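Local coordinates for YycN protein (Bacillus subtilis, PDB 1ON0) that probably transfers an acyl group, such as acetyl, to a still unidentified acceptor, as a homodimeric member of the GNAT acetyltransferase family, at residues B[16-20]-B[93-97]; B[27-31]-B[130-134]; B[86-91]-B[122-128]. All blocks are in the same frame, centred on the assembly; numbering follows the deposited sequence.

The three contacts belong to one GNAT domain. Interactions 1 and 2 both use helix 10-31; their centres lie about 15 Å apart, their nearest atoms about 7 Å. Interactions 1 and 3 share strand 88-96, with centres about 19 Å apart. Interaction 3 pairs the first half of that strand with strand 124-127, and interaction 1 takes its second half to the helix. The chain then leaves strand 124-127 and returns to the same helix in interaction 2, whose centre is about 22 Å from that of interaction 3. Interactions 1 and 2 also touch the second subunit. A sulfate, probably from the crystallisation liquor, lies about 4 Å from the Leu96 side chain of interaction 1.

Interaction 1. Residues B[16-20]-B[93-97]; sequences YLTYT and DFGLY
The axis of helix 16-20 runs at 90° to that of strand 93-96, 11.6 Å away at closest approach, and side chains bridge the gap. Tyr16 and Asp93 approach from opposite directions. Tyr16 OH donates to Asp93 OD2 in a hydrogen bond modelled at 2.4 Å, so short that the exact length is doubtful. This oxygen lies at the edge of the phenol ring, near its plane. Tyr16 can reach it because its CG is turned away from the backbone N (chi1 162°). Thr20, one helical turn on, places OG1 3.4 Å from the same Asp93 OD2, at most a weak bond. Its CG2 lies over one face of the Tyr16 ring. Further along, Tyr97 turns its edge toward the face of Tyr19 in an offset edge-to-face pair. The ring centroids are 5.5 Å apart and the planes meet at 75°. Trp75, on the neighbouring strand 72-79, meets the rings of all three tyrosines. Tyr19 OH hydrogen-bonds Glu98 of the second subunit. This is the packing of an N-terminal helix across the central sheet, as in the GNAT fold, here extended to a contact with the second subunit.

Interaction 2. Residues B[27-31]-B[130-134]; sequences EKVKA and FAHNQ
Glu27 OE2 accepts a hydrogen bond of 2.6 Å from His132 NE2. The bond is nearly straight, 168° at the hydrogen. The carboxylate oxygen lies almost in the imidazole plane, but the nitrogen meets it from above the carboxylate plane, 36° out of it. The bond, with the packing on both faces of the ring, probably holds the rotation of His132. The other carboxylate oxygen, Glu27 OE1, has a weak hydrogen bond from His23, one turn earlier on the helix.

The imidazole is sandwiched. Lys30 CB covers one face, 4.0 Å from the ring centroid in a CH-pi contact, and Phe130 CB lies over the opposite face. The His132 CG sits between its backbone N and carbonyl carbon (chi1 63°), which brings the imidazole over Phe130 CB. Further out, Lys30 NZ comes within 3.7 Å of His132 CD2.

The Phe130 ring packs against the side chains of Glu27, Lys28 and Ala31. Glu27 CB lies over one face, but it is modelled closer than carbons can sit, so the detail is doubtful. Lys28 CD approaches the edge, 3.8 Å from Phe130 CE2, and the two side chains cross at about a right angle. Ala31 CB is 3.9 Å from Phe130 CD2. With an alanine here in place of Glu27, His132 NE2 would probably lose its acceptor, the imidazole would be freer to turn, and His23 would lose its weak partner.

Residues 130 to 133 form a type I beta turn, closed by Asn133 N bonding to Phe130 O. The turn follows strand 124-127 and leads into helix 134-142. It therefore joins the end of the sheet to the last turns of helix 10-31, where Val29 and Lys30 also pack on Gln134 of the second subunit.

Interaction 3. Residues B[86-91]-B[122-128]; sequences QQEAFI and IRKLSLH
Ala89 and Ser126 carry the centre of a parallel strand pair. Ala89 N donates to Lys124 O at 2.9 Å, and Ala89 O accepts from Ser126 N. Ile91 N then donates to Ser126 O at 2.6 Å. Ser126 thus uses both its backbone N and O across the pair. At the start, Gln87 O accepts from Arg123 N at 2.8 Å and only weakly from Lys124 N. At the far end a water bridges His128 N and Ile91 O, accepting from the former.

Side chains alternate between the two faces. On one, Glu88, Phe90, Lys124 and Ser126 point out. The Glu88 and Lys124 side chains, both extended, cross at a slant. Glu88 OE1 lies 3.1 Å from Lys124 CE but 4.0 Å from Lys124 NZ, a long salt bridge. Phe90, its CG opposite the backbone N (chi1 -172°), swings its ring across the neighbouring strand. Phe90 CE2 comes within 3.4 Å of Leu127 CA, and Ser126 OG lies at the ring edge.

The other face is apolar. Ala89 CB touches Ile122 CD1 at 3.5 Å, and Ile91 CB meets Leu127 CB at 3.7 Å, those two side chains running alongside each other. Helix 105-119 packs on this side: Leu113 touches Ile91 and Leu125, and Ala117 touches Ile122. Phe145 adds contacts to Ile91, Leu125 and Leu127.

The short strand segments run parallel, their directions 30° apart. Strand 88-96, helix 105-119 and strand 124-127 form a beta-alpha-beta unit, with the helix as the crossover between parallel neighbours, as in the GNAT fold.

Interaction 1. Residues B[16-20]-B[93-97]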
ATOM      1  N   TYR B  16     -22.509   9.390   9.185  1.00 40.35           N
ATOM      2  CA  TYR B  16     -22.164   7.985   9.008  1.00 41.59           C
ATOM      3  C   TYR B  16     -23.464   7.205   8.761  1.00 42.39           C
ATOM      4  O   TYR B  16     -23.535   6.387   7.842  1.00 43.60           O
ATOM      5  CB  TYR B  16     -21.460   7.434  10.258  1.00 28.63           C
ATOM      6  CG  TYR B  16     -21.462   5.922  10.328  1.00 24.95           C
ATOM      7  CD1 TYR B  16     -20.679   5.161   9.475  1.00 20.65           C
ATOM      8  CD2 TYR B  16     -22.288   5.253  11.228  1.00 25.41           C
ATOM      9  CE1 TYR B  16     -20.725   3.766   9.517  1.00 23.60           C
ATOM     10  CE2 TYR B  16     -22.344   3.857  11.272  1.00 23.15           C
ATOM     11  CZ  TYR B  16     -21.562   3.127  10.419  1.00 22.64           C
ATOM     12  OH  TYR B  16     -21.621   1.759  10.451  1.00 23.87           O
ATOM     13  N   LEU B  17     -24.485   7.476   9.576  1.00 34.51           N
ATOM     14  CA  LEU B  17     -25.775   6.806   9.450  1.00 37.29           C
ATOM     15  C   LEU B  17     -26.336   6.902   8.030  1.00 38.12           C
ATOM     16  O   LEU B  17     -26.706   5.893   7.431  1.00 39.69           O
ATOM     17  CB  LEU B  17     -26.770   7.399  10.451  1.00 36.60           C
ATOM     18  CG  LEU B  17     -28.118   6.700  10.671  1.00 37.15           C
ATOM     19  CD1 LEU B  17     -28.688   7.147  12.000  1.00 36.59           C
ATOM     20  CD2 LEU B  17     -29.092   7.021   9.539  1.00 39.62           C
ATOM     21  N   THR B  18     -26.398   8.118   7.501  1.00 42.42           N
ATOM     22  CA  THR B  18     -26.901   8.354   6.154  1.00 41.77           C
ATOM     23  C   THR B  18     -26.056   7.584   5.150  1.00 41.80           C
ATOM     24  O   THR B  18     -26.567   7.034   4.183  1.00 42.73           O
ATOM     25  CB  THR B  18     -26.842   9.849   5.800  1.00 37.01           C
ATOM     26  OG1 THR B  18     -27.682  10.578   6.698  1.00 39.37           O
ATOM     27  CG2 THR B  18     -27.298  10.084   4.371  1.00 36.30           C
ATOM     28  N   TYR B  19     -24.754   7.554   5.385  1.00 34.26           N
ATOM     29  CA  TYR B  19     -23.844   6.846   4.498  1.00 34.39           C
ATOM     30  C   TYR B  19     -24.114   5.347   4.564  1.00 32.97           C
ATOM     31  O   TYR B  19     -24.554   4.750   3.587  1.00 32.26           O
ATOM     32  CB  TYR B  19     -22.401   7.162   4.905  1.00 46.21           C
ATOM     33  CG  TYR B  19     -21.310   6.475   4.112  1.00 49.88           C
ATOM     34  CD1 TYR B  19     -21.058   5.108   4.257  1.00 50.96           C
ATOM     35  CD2 TYR B  19     -20.483   7.213   3.263  1.00 52.40           C
ATOM     36  CE1 TYR B  19     -20.000   4.494   3.581  1.00 52.91           C
ATOM     37  CE2 TYR B  19     -19.422   6.611   2.582  1.00 53.37           C
ATOM     38  CZ  TYR B  19     -19.186   5.257   2.746  1.00 53.39           C
ATOM     39  OH  TYR B  19     -18.129   4.680   2.081  1.00 52.79           O
ATOM     40  N   THR B  20     -23.876   4.747   5.728  1.00 33.61           N
ATOM     41  CA  THR B  20     -24.070   3.308   5.894  1.00 31.90           C
ATOM     42  C   THR B  20     -25.456   2.817   5.477  1.00 29.70           C
ATOM     43  O   THR B  20     -25.580   1.827   4.753  1.00 26.11           O
ATOM     44  CB  THR B  20     -23.784   2.852   7.357  1.00 41.58           C
ATOM     45  OG1 THR B  20     -24.005   1.440   7.457  1.00 45.20           O
ATOM     46  CG2 THR B  20     -24.691   3.570   8.347  1.00 38.84           C
ATOM     47  N   ASP B  93     -20.264  -3.057  11.266  1.00 15.65           N
ATOM     48  CA  ASP B  93     -19.818  -2.349  10.080  1.00 16.43           C
ATOM     49  C   ASP B  93     -18.349  -1.968  10.136  1.00 16.61           C
ATOM     50  O   ASP B  93     -17.821  -1.611  11.187  1.00 15.07           O
ATOM     51  CB  ASP B  93     -20.707  -1.106   9.899  1.00 21.77           C
ATOM     52  CG  ASP B  93     -20.593  -0.475   8.512  1.00 17.70           C
ATOM     53  OD1 ASP B  93     -20.311  -1.185   7.539  1.00 22.51           O
ATOM     54  OD2 ASP B  93     -20.803   0.744   8.409  1.00 21.02           O
ATOM     55  N   PHE B  94     -17.701  -2.074   8.988  1.00 15.19           N
ATOM     56  CA  PHE B  94     -16.296  -1.767   8.856  1.00 17.39           C
ATOM     57  C   PHE B  94     -15.922  -1.527   7.405  1.00 19.07           C
ATOM     58  O   PHE B  94     -16.295  -2.288   6.502  1.00 20.08           O
ATOM     59  CB  PHE B  94     -15.445  -2.904   9.397  1.00 24.83           C
ATOM     60  CG  PHE B  94     -14.050  -2.901   8.859  1.00 24.30           C
ATOM     61  CD1 PHE B  94     -13.138  -1.950   9.287  1.00 24.41           C
ATOM     62  CD2 PHE B  94     -13.667  -3.819   7.882  1.00 24.86           C
ATOM     63  CE1 PHE B  94     -11.844  -1.916   8.760  1.00 24.25           C
ATOM     64  CE2 PHE B  94     -12.381  -3.805   7.340  1.00 24.59           C
ATOM     65  CZ  PHE B  94     -11.468  -2.845   7.779  1.00 25.66           C
ATOM     66  N   GLY B  95     -15.161  -0.470   7.177  1.00 24.23           N
ATOM     67  CA  GLY B  95     -14.768  -0.172   5.821  1.00 23.35           C
ATOM     68  C   GLY B  95     -14.044   1.144   5.812  1.00 24.40           C
ATOM     69  O   GLY B  95     -14.011   1.856   6.813  1.00 24.04           O
ATOM     70  N   LEU B  96     -13.468   1.467   4.666  1.00 23.58           N
ATOM     71  CA  LEU B  96     -12.727   2.694   4.506  1.00 25.34           C
ATOM     72  C   LEU B  96     -13.395   3.521   3.443  1.00 25.79           C
ATOM     73  O   LEU B  96     -14.134   2.992   2.611  1.00 27.82           O
ATOM     74  CB  LEU B  96     -11.286   2.377   4.094  1.00 25.75           C
ATOM     75  CG  LEU B  96     -10.163   2.215   5.119  1.00 25.19           C
ATOM     76  CD1 LEU B  96     -10.651   1.623   6.412  1.00 23.48           C
ATOM     77  CD2 LEU B  96      -9.089   1.365   4.472  1.00 26.11           C
ATOM     78  N   TYR B  97     -13.159   4.825   3.476  1.00 30.45           N
ATOM     79  CA  TYR B  97     -13.733   5.676   2.450  1.00 32.94           C
ATOM     80  C   TYR B  97     -12.950   5.467   1.153  1.00 34.22           C
ATOM     81  O   TYR B  97     -11.768   5.101   1.175  1.00 33.95           O
ATOM     82  CB  TYR B  97     -13.678   7.138   2.860  1.00 26.20           C
ATOM     83  CG  TYR B  97     -14.527   7.423   4.060  1.00 28.51           C
ATOM     84  CD1 TYR B  97     -13.979   7.402   5.339  1.00 28.12           C
ATOM     85  CD2 TYR B  97     -15.892   7.676   3.925  1.00 28.24           C
ATOM     86  CE1 TYR B  97     -14.760   7.627   6.455  1.00 30.36           C
ATOM     87  CE2 TYR B  97     -16.686   7.901   5.035  1.00 30.77           C
ATOM     88  CZ  TYR B  97     -16.111   7.876   6.301  1.00 31.02           C
ATOM     89  OH  TYR B  97     -16.888   8.102   7.414  1.00 34.02           O
TER

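Interaction 2. Residues B[27-31]-B[130-134]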
ATOM      1  N   GLU B  27     -26.381  -2.893  -0.857  1.00 21.81           N
ATOM      2  CA  GLU B  27     -25.822  -4.222  -0.663  1.00 22.21           C
ATOM      3  C   GLU B  27     -26.931  -5.271  -0.637  1.00 21.48           C
ATOM      4  O   GLU B  27     -26.795  -6.362  -1.194  1.00 18.50           O
ATOM      5  CB  GLU B  27     -25.042  -4.289   0.650  1.00 30.07           C
ATOM      6  CG  GLU B  27     -23.819  -3.404   0.724  1.00 32.66           C
ATOM      7  CD  GLU B  27     -22.619  -3.993   0.015  1.00 34.16           C
ATOM      8  OE1 GLU B  27     -21.503  -3.874   0.562  1.00 35.01           O
ATOM      9  OE2 GLU B  27     -22.787  -4.569  -1.080  1.00 35.04           O
ATOM     10  N   LYS B  28     -28.028  -4.946   0.018  1.00 17.99           N
ATOM     11  CA  LYS B  28     -29.123  -5.890   0.086  1.00 20.83           C
ATOM     12  C   LYS B  28     -29.737  -6.131  -1.283  1.00 20.89           C
ATOM     13  O   LYS B  28     -30.132  -7.259  -1.599  1.00 19.85           O
ATOM     14  CB  LYS B  28     -30.161  -5.402   1.086  1.00 24.50           C
ATOM     15  CG  LYS B  28     -29.730  -5.649   2.531  1.00 21.72           C
ATOM     16  CD  LYS B  28     -29.741  -7.143   2.799  1.00 17.26           C
ATOM     17  CE  LYS B  28     -29.356  -7.470   4.213  1.00 14.93           C
ATOM     18  NZ  LYS B  28     -29.677  -8.882   4.508  1.00 14.69           N
ATOM     19  N   VAL B  29     -29.810  -5.081  -2.102  1.00 25.15           N
ATOM     20  CA  VAL B  29     -30.360  -5.226  -3.450  1.00 23.66           C
ATOM     21  C   VAL B  29     -29.409  -6.052  -4.299  1.00 23.05           C
ATOM     22  O   VAL B  29     -29.843  -6.927  -5.044  1.00 22.19           O
ATOM     23  CB  VAL B  29     -30.556  -3.878  -4.145  1.00 27.31           C
ATOM     24  CG1 VAL B  29     -30.938  -4.106  -5.603  1.00 28.75           C
ATOM     25  CG2 VAL B  29     -31.637  -3.089  -3.439  1.00 28.00           C
ATOM     26  N   LYS B  30     -28.114  -5.771  -4.174  1.00 25.58           N
ATOM     27  CA  LYS B  30     -27.111  -6.502  -4.929  1.00 25.96           C
ATOM     28  C   LYS B  30     -27.191  -7.984  -4.605  1.00 23.57           C
ATOM     29  O   LYS B  30     -27.147  -8.834  -5.493  1.00 24.06           O
ATOM     30  CB  LYS B  30     -25.697  -5.976  -4.630  1.00 24.90           C
ATOM     31  CG  LYS B  30     -25.418  -4.577  -5.155  1.00 32.76           C
ATOM     32  CD  LYS B  30     -23.963  -4.149  -4.933  1.00 36.09           C
ATOM     33  CE  LYS B  30     -22.986  -4.960  -5.760  1.00 35.29           C
ATOM     34  NZ  LYS B  30     -21.581  -4.623  -5.390  1.00 40.83           N
ATOM     35  N   ALA B  31     -27.312  -8.296  -3.325  1.00 24.55           N
ATOM     36  CA  ALA B  31     -27.398  -9.695  -2.889  1.00 24.84           C
ATOM     37  C   ALA B  31     -28.703 -10.329  -3.390  1.00 25.72           C
ATOM     38  O   ALA B  31     -28.836 -11.557  -3.440  1.00 26.68           O
ATOM     39  CB  ALA B  31     -27.327  -9.767  -1.363  1.00 13.14           C
ATOM     40  N   PHE B 130     -21.406  -9.812   2.725  1.00 18.29           N
ATOM     41  CA  PHE B 130     -22.205 -10.229   1.586  1.00 18.73           C
ATOM     42  C   PHE B 130     -21.352 -11.074   0.667  1.00 21.08           C
ATOM     43  O   PHE B 130     -20.207 -10.725   0.359  1.00 21.36           O
ATOM     44  CB  PHE B 130     -22.733  -9.026   0.793  1.00 21.21           C
ATOM     45  CG  PHE B 130     -23.725  -8.190   1.540  1.00 20.09           C
ATOM     46  CD1 PHE B 130     -23.313  -7.061   2.233  1.00 20.99           C
ATOM     47  CD2 PHE B 130     -25.069  -8.570   1.597  1.00 20.72           C
ATOM     48  CE1 PHE B 130     -24.226  -6.301   2.960  1.00 21.38           C
ATOM     49  CE2 PHE B 130     -25.991  -7.825   2.316  1.00 21.00           C
ATOM     50  CZ  PHE B 130     -25.564  -6.687   3.012  1.00 20.86           C
ATOM     51  N   ALA B 131     -21.917 -12.187   0.224  1.00 24.45           N
ATOM     52  CA  ALA B 131     -21.214 -13.098  -0.668  1.00 24.47           C
ATOM     53  C   ALA B 131     -20.540 -12.357  -1.815  1.00 24.79           C
ATOM     54  O   ALA B 131     -19.408 -12.676  -2.170  1.00 24.73           O
ATOM     55  CB  ALA B 131     -22.192 -14.125  -1.218  1.00 18.58           C
ATOM     56  N   HIS B 132     -21.219 -11.361  -2.385  1.00 33.35           N
ATOM     57  CA  HIS B 132     -20.645 -10.641  -3.518  1.00 34.69           C
ATOM     58  C   HIS B 132     -19.430  -9.780  -3.168  1.00 36.84           C
ATOM     59  O   HIS B 132     -18.646  -9.443  -4.053  1.00 37.72           O
ATOM     60  CB  HIS B 132     -21.703  -9.780  -4.220  1.00 27.21           C
ATOM     61  CG  HIS B 132     -22.273  -8.700  -3.358  1.00 25.73           C
ATOM     62  ND1 HIS B 132     -23.483  -8.823  -2.708  1.00 26.68           N
ATOM     63  CD2 HIS B 132     -21.783  -7.485  -3.008  1.00 24.17           C
ATOM     64  CE1 HIS B 132     -23.712  -7.734  -1.994  1.00 21.85           C
ATOM     65  NE2 HIS B 132     -22.693  -6.907  -2.160  1.00 23.07           N
ATOM     66  N   ASN B 133     -19.276  -9.431  -1.891  1.00 26.10           N
ATOM     67  CA  ASN B 133     -18.146  -8.619  -1.432  1.00 26.14           C
ATOM     68  C   ASN B 133     -16.890  -9.494  -1.359  1.00 25.83           C
ATOM     69  O   ASN B 133     -16.335  -9.713  -0.286  1.00 21.67           O
ATOM     70  CB  ASN B 133     -18.432  -8.043  -0.042  1.00 46.57           C
ATOM     71  CG  ASN B 133     -18.561  -6.531  -0.045  1.00 50.15           C
ATOM     72  OD1 ASN B 133     -19.545  -5.978  -0.539  1.00 50.65           O
ATOM     73  ND2 ASN B 133     -17.559  -5.852   0.504  1.00 50.31           N
ATOM     74  N   GLN B 134     -16.462  -9.987  -2.515  1.00 28.35           N
ATOM     75  CA  GLN B 134     -15.294 -10.846  -2.644  1.00 29.22           C
ATOM     76  C   GLN B 134     -14.012 -10.276  -2.035  1.00 29.21           C
ATOM     77  O   GLN B 134     -13.291 -10.977  -1.325  1.00 29.06           O
ATOM     78  CB  GLN B 134     -15.062 -11.144  -4.125  1.00 40.36           C
ATOM     79  CG  GLN B 134     -15.059 -12.610  -4.503  1.00 45.32           C
ATOM     80  CD  GLN B 134     -16.146 -13.412  -3.811  1.00 47.68           C
ATOM     81  OE1 GLN B 134     -15.951 -13.919  -2.701  1.00 47.70           O
ATOM     82  NE2 GLN B 134     -17.302 -13.524  -4.459  1.00 47.67           N
TER

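Interaction 3. Residues B[86-91]-B[122-128]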
ATOM      1  N   GLN B  86     -18.759 -16.128  25.319  1.00 36.87           N
ATOM      2  CA  GLN B  86     -17.425 -16.235  24.741  1.00 35.26           C
ATOM      3  C   GLN B  86     -16.823 -14.851  24.560  1.00 34.71           C
ATOM      4  O   GLN B  86     -15.926 -14.655  23.745  1.00 32.46           O
ATOM      5  CB  GLN B  86     -17.466 -16.969  23.397  1.00 39.87           C
ATOM      6  CG  GLN B  86     -18.131 -18.338  23.450  1.00 41.06           C
ATOM      7  CD  GLN B  86     -18.038 -19.084  22.127  1.00 41.82           C
ATOM      8  OE1 GLN B  86     -18.932 -19.863  21.775  1.00 42.72           O
ATOM      9  NE2 GLN B  86     -16.949 -18.862  21.392  1.00 40.90           N
ATOM     10  N   GLN B  87     -17.336 -13.895  25.329  1.00 41.24           N
ATOM     11  CA  GLN B  87     -16.859 -12.514  25.282  1.00 42.32           C
ATOM     12  C   GLN B  87     -16.736 -12.078  23.818  1.00 40.80           C
ATOM     13  O   GLN B  87     -15.818 -11.349  23.442  1.00 40.53           O
ATOM     14  CB  GLN B  87     -15.497 -12.412  25.992  1.00 53.55           C
ATOM     15  CG  GLN B  87     -15.205 -11.064  26.678  1.00 59.61           C
ATOM     16  CD  GLN B  87     -15.742 -10.953  28.112  1.00 62.07           C
ATOM     17  OE1 GLN B  87     -15.425 -11.774  28.980  1.00 63.16           O
ATOM     18  NE2 GLN B  87     -16.539  -9.920  28.365  1.00 63.12           N
ATOM     19  N   GLU B  88     -17.671 -12.532  22.993  1.00 34.64           N
ATOM     20  CA  GLU B  88     -17.649 -12.199  21.585  1.00 33.07           C
ATOM     21  C   GLU B  88     -18.241 -10.814  21.355  1.00 31.78           C
ATOM     22  O   GLU B  88     -18.913 -10.258  22.222  1.00 31.24           O
ATOM     23  CB  GLU B  88     -18.435 -13.246  20.791  1.00 42.63           C
ATOM     24  CG  GLU B  88     -18.045 -13.359  19.316  1.00 46.35           C
ATOM     25  CD  GLU B  88     -18.719 -14.531  18.612  1.00 46.32           C
ATOM     26  OE1 GLU B  88     -18.270 -14.909  17.505  1.00 48.20           O
ATOM     27  OE2 GLU B  88     -19.698 -15.069  19.164  1.00 47.85           O
ATOM     28  N   ALA B  89     -17.958 -10.241  20.194  1.00 35.10           N
ATOM     29  CA  ALA B  89     -18.490  -8.934  19.833  1.00 31.60           C
ATOM     30  C   ALA B  89     -18.724  -9.007  18.339  1.00 29.35           C
ATOM     31  O   ALA B  89     -17.924  -9.583  17.606  1.00 31.43           O
ATOM     32  CB  ALA B  89     -17.496  -7.833  20.167  1.00 37.35           C
ATOM     33  N   PHE B  90     -19.838  -8.448  17.892  1.00 25.71           N
ATOM     34  CA  PHE B  90     -20.166  -8.470  16.485  1.00 21.61           C
ATOM     35  C   PHE B  90     -19.745  -7.187  15.805  1.00 21.61           C
ATOM     36  O   PHE B  90     -19.887  -6.091  16.361  1.00 20.68           O
ATOM     37  CB  PHE B  90     -21.669  -8.677  16.291  1.00 19.73           C
ATOM     38  CG  PHE B  90     -22.082  -8.896  14.846  1.00 17.61           C
ATOM     39  CD1 PHE B  90     -22.705  -7.886  14.122  1.00 17.70           C
ATOM     40  CD2 PHE B  90     -21.867 -10.117  14.230  1.00 15.64           C
ATOM     41  CE1 PHE B  90     -23.128  -8.087  12.807  1.00 14.64           C
ATOM     42  CE2 PHE B  90     -22.280 -10.339  12.917  1.00 15.93           C
ATOM     43  CZ  PHE B  90     -22.909  -9.315  12.205  1.00 16.71           C
ATOM     44  N   ILE B  91     -19.232  -7.335  14.591  1.00 22.00           N
ATOM     45  CA  ILE B  91     -18.810  -6.195  13.799  1.00 21.14           C
ATOM     46  C   ILE B  91     -19.949  -5.830  12.851  1.00 20.91           C
ATOM     47  O   ILE B  91     -20.077  -6.399  11.759  1.00 20.90           O
ATOM     48  CB  ILE B  91     -17.561  -6.534  12.981  1.00 15.43           C
ATOM     49  CG1 ILE B  91     -16.411  -6.888  13.936  1.00 16.23           C
ATOM     50  CG2 ILE B  91     -17.172  -5.346  12.111  1.00 14.61           C
ATOM     51  CD1 ILE B  91     -15.223  -7.524  13.273  1.00 15.46           C
ATOM     52  N   ILE B 122     -13.038  -8.234  25.028  1.00 19.69           N
ATOM     53  CA  ILE B 122     -13.542  -9.057  23.938  1.00 19.83           C
ATOM     54  C   ILE B 122     -12.569 -10.190  23.627  1.00 19.47           C
ATOM     55  O   ILE B 122     -11.390  -9.936  23.435  1.00 19.13           O
ATOM     56  CB  ILE B 122     -13.719  -8.211  22.673  1.00 20.43           C
ATOM     57  CG1 ILE B 122     -14.630  -7.032  22.969  1.00 20.72           C
ATOM     58  CG2 ILE B 122     -14.257  -9.059  21.551  1.00 17.38           C
ATOM     59  CD1 ILE B 122     -14.840  -6.139  21.782  1.00 22.22           C
ATOM     60  N   ARG B 123     -13.061 -11.423  23.575  1.00 21.10           N
ATOM     61  CA  ARG B 123     -12.208 -12.568  23.278  1.00 24.02           C
ATOM     62  C   ARG B 123     -12.443 -13.149  21.885  1.00 26.12           C
ATOM     63  O   ARG B 123     -11.665 -13.988  21.417  1.00 26.65           O
ATOM     64  CB  ARG B 123     -12.417 -13.693  24.292  1.00 36.12           C
ATOM     65  CG  ARG B 123     -11.736 -13.510  25.647  1.00 43.63           C
ATOM     66  CD  ARG B 123     -11.132 -14.845  26.108  1.00 46.44           C
ATOM     67  NE  ARG B 123     -12.095 -15.946  26.030  1.00 52.47           N
ATOM     68  CZ  ARG B 123     -11.762 -17.236  25.921  1.00 55.02           C
ATOM     69  NH1 ARG B 123     -10.481 -17.603  25.871  1.00 52.56           N
ATOM     70  NH2 ARG B 123     -12.712 -18.164  25.864  1.00 54.53           N
ATOM     71  N   LYS B 124     -13.513 -12.721  21.220  1.00 27.16           N
ATOM     72  CA  LYS B 124     -13.824 -13.238  19.887  1.00 26.00           C
ATOM     73  C   LYS B 124     -14.587 -12.201  19.057  1.00 24.72           C
ATOM     74  O   LYS B 124     -15.331 -11.384  19.590  1.00 23.81           O
ATOM     75  CB  LYS B 124     -14.653 -14.515  20.033  1.00 32.73           C
ATOM     76  CG  LYS B 124     -14.973 -15.245  18.739  1.00 37.46           C
ATOM     77  CD  LYS B 124     -15.791 -16.510  19.016  1.00 38.15           C
ATOM     78  CE  LYS B 124     -16.161 -17.226  17.727  1.00 39.86           C
ATOM     79  NZ  LYS B 124     -16.794 -18.551  17.969  1.00 39.52           N
ATOM     80  N   LEU B 125     -14.387 -12.239  17.747  1.00 26.92           N
ATOM     81  CA  LEU B 125     -15.046 -11.316  16.847  1.00 24.48           C
ATOM     82  C   LEU B 125     -15.887 -12.053  15.845  1.00 24.55           C
ATOM     83  O   LEU B 125     -15.483 -13.093  15.318  1.00 27.01           O
ATOM     84  CB  LEU B 125     -14.027 -10.475  16.097  1.00 20.20           C
ATOM     85  CG  LEU B 125     -13.176  -9.555  16.950  1.00 19.14           C
ATOM     86  CD1 LEU B 125     -12.134  -8.926  16.047  1.00 17.83           C
ATOM     87  CD2 LEU B 125     -14.056  -8.480  17.613  1.00 18.11           C
ATOM     88  N   SER B 126     -17.055 -11.495  15.558  1.00 23.21           N
ATOM     89  CA  SER B 126     -17.980 -12.104  14.609  1.00 21.54           C
ATOM     90  C   SER B 126     -18.474 -11.000  13.668  1.00 21.06           C
ATOM     91  O   SER B 126     -18.595  -9.848  14.073  1.00 22.82           O
ATOM     92  CB  SER B 126     -19.131 -12.732  15.387  1.00 23.70           C
ATOM     93  OG  SER B 126     -19.982 -13.447  14.543  1.00 28.58           O
ATOM     94  N   LEU B 127     -18.753 -11.352  12.419  1.00 19.83           N
ATOM     95  CA  LEU B 127     -19.204 -10.376  11.441  1.00 20.64           C
ATOM     96  C   LEU B 127     -19.961 -10.987  10.258  1.00 22.12           C
ATOM     97  O   LEU B 127     -19.917 -12.200  10.033  1.00 20.09           O
ATOM     98  CB  LEU B 127     -18.000  -9.592  10.902  1.00 22.27           C
ATOM     99  CG  LEU B 127     -16.996 -10.372  10.038  1.00 19.68           C
ATOM    100  CD1 LEU B 127     -17.601 -10.689   8.682  1.00 18.23           C
ATOM    101  CD2 LEU B 127     -15.740  -9.532   9.846  1.00 19.90           C
ATOM    102  N   HIS B 128     -20.638 -10.128   9.492  1.00 24.81           N
ATOM    103  CA  HIS B 128     -21.372 -10.569   8.307  1.00 24.67           C
ATOM    104  C   HIS B 128     -20.783  -9.889   7.075  1.00 24.55           C
ATOM    105  O   HIS B 128     -20.454  -8.703   7.093  1.00 22.97           O
ATOM    106  CB  HIS B 128     -22.855 -10.208   8.424  1.00 21.34           C
ATOM    107  CG  HIS B 128     -23.601 -10.257   7.123  1.00 20.84           C
ATOM    108  ND1 HIS B 128     -23.388  -9.350   6.107  1.00 19.55           N
ATOM    109  CD2 HIS B 128     -24.550 -11.113   6.665  1.00 18.96           C
ATOM    110  CE1 HIS B 128     -24.170  -9.641   5.081  1.00 19.14           C
ATOM    111  NE2 HIS B 128     -24.885 -10.709   5.396  1.00 18.63           N
TER
HETATM  112  O   HOH W   1     -21.017  -7.354   9.529  1.00 24.31           O